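Local coordinates for pyridoxamine 5-phosphate-dependent dehydrase (Escherichia coli, PDB 2R0T), which removes the C3'-hydroxyl group from GDP-4-keto-6-deoxy-D-mannose by a combined transamination-deoxygenation with a pyridoxal phosphate cofactor, a step in L-colitose biosynthesis, at residues Asn136-Pro141 and Arg333-Gly338. The protein carries 1 engineered substitution. Sequence-based numbering, arbitrary orientation.
Sequences NLLGNP and RPIVTG. With PGU (N-({3-hydroxy-2-methyl-5-[(phosphonooxy)methyl]pyridin-4-yl}methyl)-L-glutamic acid), chain C.
L137 and V336 reach toward each other tip to tip, and their meeting illustrates how two loops, one of which reaches the cofactor site through R333, can meet through apolar branches while polar bonds shape each from within. The V336 methyl CG2 sits against the fork of L137, 3.7 Å from both CD1 and CD2. With CG1 of V336 anti to its backbone N (chi1 -172°), CG2 is the branch left to face the leucines. L138 comes to the same methyl at a slant, its CD2 3.8 Å from V336 CG2, while its other branch, CD1, lies 4.0 Å from CG2 of I335, whose side chain it crosses at about a right angle. L138 and I335 also pack on F370 of strand 368-372.

L138 and V336 each occupy the second position of a tight turn: type I' from L137 to N140, in the loop after strand 129-135 of the large mixed sheet of this aminotransferase-family enzyme, and type II' from I335 to G338, between helices 318-327 and 344-347. R333, which packs on F242 of the second subunit, braces the latter turn. Its chain bends at chi3 (-82°), and NH2 gives a hydrogen bond of 2.8 Å to V336 O, which lies nearly in the guanidinium plane. From the edge of the same group, NH1 makes a weak bond of 3.3 Å to alpha-carboxylate atom O of the trapped PLP-glutamate geminal diamine. The chemistry thus divides: buried apolar packing joins the loops without a hydrogen bond between them, while one guanidinium links the V336 backbone to the alpha-carboxylate, whose negative charge it probably helps to balance.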
loop_
_atom_site.group_PDB
_atom_site.type_symbol
_atom_site.label_atom_id
_atom_site.label_comp_id
_atom_site.label_asym_id
_atom_site.label_seq_id
_atom_site.Cartn_x
_atom_site.Cartn_y
_atom_site.Cartn_z
ATOM N N ASN A 136 -2.985 -0.838 -21.628
ATOM C CA ASN A 136 -3.911 -1.406 -22.595
ATOM C C ASN A 136 -5.256 -0.901 -22.162
ATOM O O ASN A 136 -5.693 -1.225 -21.077
ATOM C CB ASN A 136 -3.799 -2.910 -22.533
ATOM C CG ASN A 136 -2.407 -3.307 -22.847
ATOM O OD1 ASN A 136 -1.895 -2.868 -23.886
ATOM N ND2 ASN A 136 -1.733 -3.975 -21.932
ATOM N N LEU A 137 -5.833 -0.005 -22.952
ATOM C CA LEU A 137 -7.088 0.627 -22.561
ATOM C C LEU A 137 -8.394 -0.105 -22.838
ATOM O O LEU A 137 -8.668 -0.501 -23.962
ATOM C CB LEU A 137 -7.155 2.096 -23.019
ATOM C CG LEU A 137 -7.841 3.086 -22.029
ATOM C CD1 LEU A 137 -6.917 3.588 -20.960
ATOM C CD2 LEU A 137 -8.467 4.318 -22.730
ATOM N N LEU A 138 -9.176 -0.269 -21.775
ATOM C CA LEU A 138 -10.507 -0.859 -21.792
ATOM C C LEU A 138 -10.564 -2.277 -22.297
ATOM O O LEU A 138 -11.636 -2.712 -22.739
ATOM C CB LEU A 138 -11.464 -0.002 -22.641
ATOM C CG LEU A 138 -11.551 1.463 -22.195
ATOM C CD1 LEU A 138 -12.529 2.243 -22.986
ATOM C CD2 LEU A 138 -11.921 1.662 -20.750
ATOM N N GLY A 139 -9.425 -2.972 -22.251
ATOM C CA GLY A 139 -9.336 -4.366 -22.663
ATOM C C GLY A 139 -8.605 -4.516 -23.986
ATOM O O GLY A 139 -8.328 -5.623 -24.429
ATOM N N ASN A 140 -8.320 -3.381 -24.615
ATOM C CA ASN A 140 -7.712 -3.331 -25.945
ATOM C C ASN A 140 -6.157 -3.288 -25.885
ATOM O O ASN A 140 -5.583 -2.327 -25.355
ATOM C CB ASN A 140 -8.281 -2.108 -26.666
ATOM C CG ASN A 140 -8.238 -2.249 -28.165
ATOM O OD1 ASN A 140 -8.231 -3.359 -28.691
ATOM N ND2 ASN A 140 -8.209 -1.128 -28.866
ATOM N N PRO A 141 -5.450 -4.291 -26.410
ATOM C CA PRO A 141 -3.959 -4.248 -26.349
ATOM C C PRO A 141 -3.316 -3.223 -27.300
ATOM O O PRO A 141 -3.945 -2.792 -28.289
ATOM C CB PRO A 141 -3.525 -5.704 -26.665
ATOM C CG PRO A 141 -4.724 -6.256 -27.490
ATOM C CD PRO A 141 -5.961 -5.596 -26.863
ATOM N N ARG A 333 -20.029 6.763 -17.413
ATOM C CA ARG A 333 -19.031 7.621 -16.795
ATOM C C ARG A 333 -18.129 8.080 -17.936
ATOM O O ARG A 333 -18.316 7.701 -19.101
ATOM C CB ARG A 333 -18.235 6.802 -15.801
ATOM C CG ARG A 333 -17.754 5.535 -16.508
ATOM C CD ARG A 333 -16.932 4.633 -15.620
ATOM N NE ARG A 333 -15.557 5.148 -15.600
ATOM C CZ ARG A 333 -14.555 4.707 -14.838
ATOM N NH1 ARG A 333 -14.756 3.748 -13.948
ATOM N NH2 ARG A 333 -13.346 5.251 -14.936
ATOM N N PRO A 334 -17.167 8.929 -17.618
ATOM C CA PRO A 334 -16.242 9.369 -18.656
ATOM C C PRO A 334 -15.412 8.156 -19.088
ATOM O O PRO A 334 -15.437 7.118 -18.453
ATOM C CB PRO A 334 -15.301 10.346 -17.925
ATOM C CG PRO A 334 -15.554 10.198 -16.492
ATOM C CD PRO A 334 -16.985 9.696 -16.375
ATOM N N ILE A 335 -14.616 8.276 -20.136
ATOM C CA ILE A 335 -13.833 7.133 -20.520
ATOM C C ILE A 335 -12.634 7.190 -19.612
ATOM O O ILE A 335 -11.825 8.120 -19.734
ATOM C CB ILE A 335 -13.399 7.213 -22.013
ATOM C CG1 ILE A 335 -14.603 6.943 -22.913
ATOM C CG2 ILE A 335 -12.289 6.208 -22.327
ATOM C CD1 ILE A 335 -14.430 7.440 -24.310
ATOM N N VAL A 336 -12.490 6.147 -18.784
ATOM C CA VAL A 336 -11.387 6.031 -17.824
ATOM C C VAL A 336 -11.498 7.314 -17.021
ATOM O O VAL A 336 -12.504 7.510 -16.382
ATOM C CB VAL A 336 -9.994 5.906 -18.490
ATOM C CG1 VAL A 336 -9.037 5.601 -17.396
ATOM C CG2 VAL A 336 -10.055 4.751 -19.457
ATOM N N THR A 337 -10.539 8.232 -17.104
ATOM C CA THR A 337 -10.733 9.504 -16.419
ATOM C C THR A 337 -10.688 10.694 -17.382
ATOM O O THR A 337 -10.531 11.824 -16.963
ATOM C CB THR A 337 -9.751 9.681 -15.280
ATOM O OG1 THR A 337 -8.463 10.067 -15.800
ATOM C CG2 THR A 337 -9.662 8.366 -14.528
ATOM N N GLY A 338 -10.851 10.451 -18.678
ATOM C CA GLY A 338 -10.803 11.547 -19.646
ATOM C C GLY A 338 -9.353 11.928 -19.845
ATOM O O GLY A 338 -8.465 11.147 -19.545
HETATM N N1 PGU C . -4.286 1.177 -13.600
HETATM C C2 PGU C . -5.297 1.192 -14.438
HETATM C C2A PGU C . -4.976 1.462 -15.885
HETATM C C3 PGU C . -6.623 0.970 -13.978
HETATM O O3 PGU C . -7.688 0.974 -14.808
HETATM C C4 PGU C . -6.872 0.780 -12.606
HETATM C C4A PGU C . -8.284 0.605 -12.095
HETATM C C5 PGU C . -5.750 0.836 -11.747
HETATM C C6 PGU C . -4.479 1.003 -12.281
HETATM C C5A PGU C . -5.914 0.741 -10.256
HETATM O O4P PGU C . -5.928 -0.573 -9.844
HETATM P P PGU C . -6.614 -0.659 -8.433
HETATM O O1P PGU C . -6.627 -2.215 -8.072
HETATM O O2P PGU C . -8.084 -0.097 -8.519
HETATM O O3P PGU C . -5.867 0.258 -7.404
HETATM N N PGU C . -9.015 1.893 -12.161
HETATM C CA PGU C . -10.339 1.826 -11.460
HETATM C CB PGU C . -10.194 2.480 -10.068
HETATM C CG PGU C . -11.130 1.777 -9.108
HETATM C CD PGU C . -10.611 1.920 -7.689
HETATM O OE1 PGU C . -11.301 2.584 -6.847
HETATM O OE2 PGU C . -9.485 1.357 -7.336
HETATM C C PGU C . -11.393 2.620 -12.271
HETATM O O PGU C . -12.447 3.059 -11.687
HETATM O OXT PGU C . -11.199 2.874 -13.523
#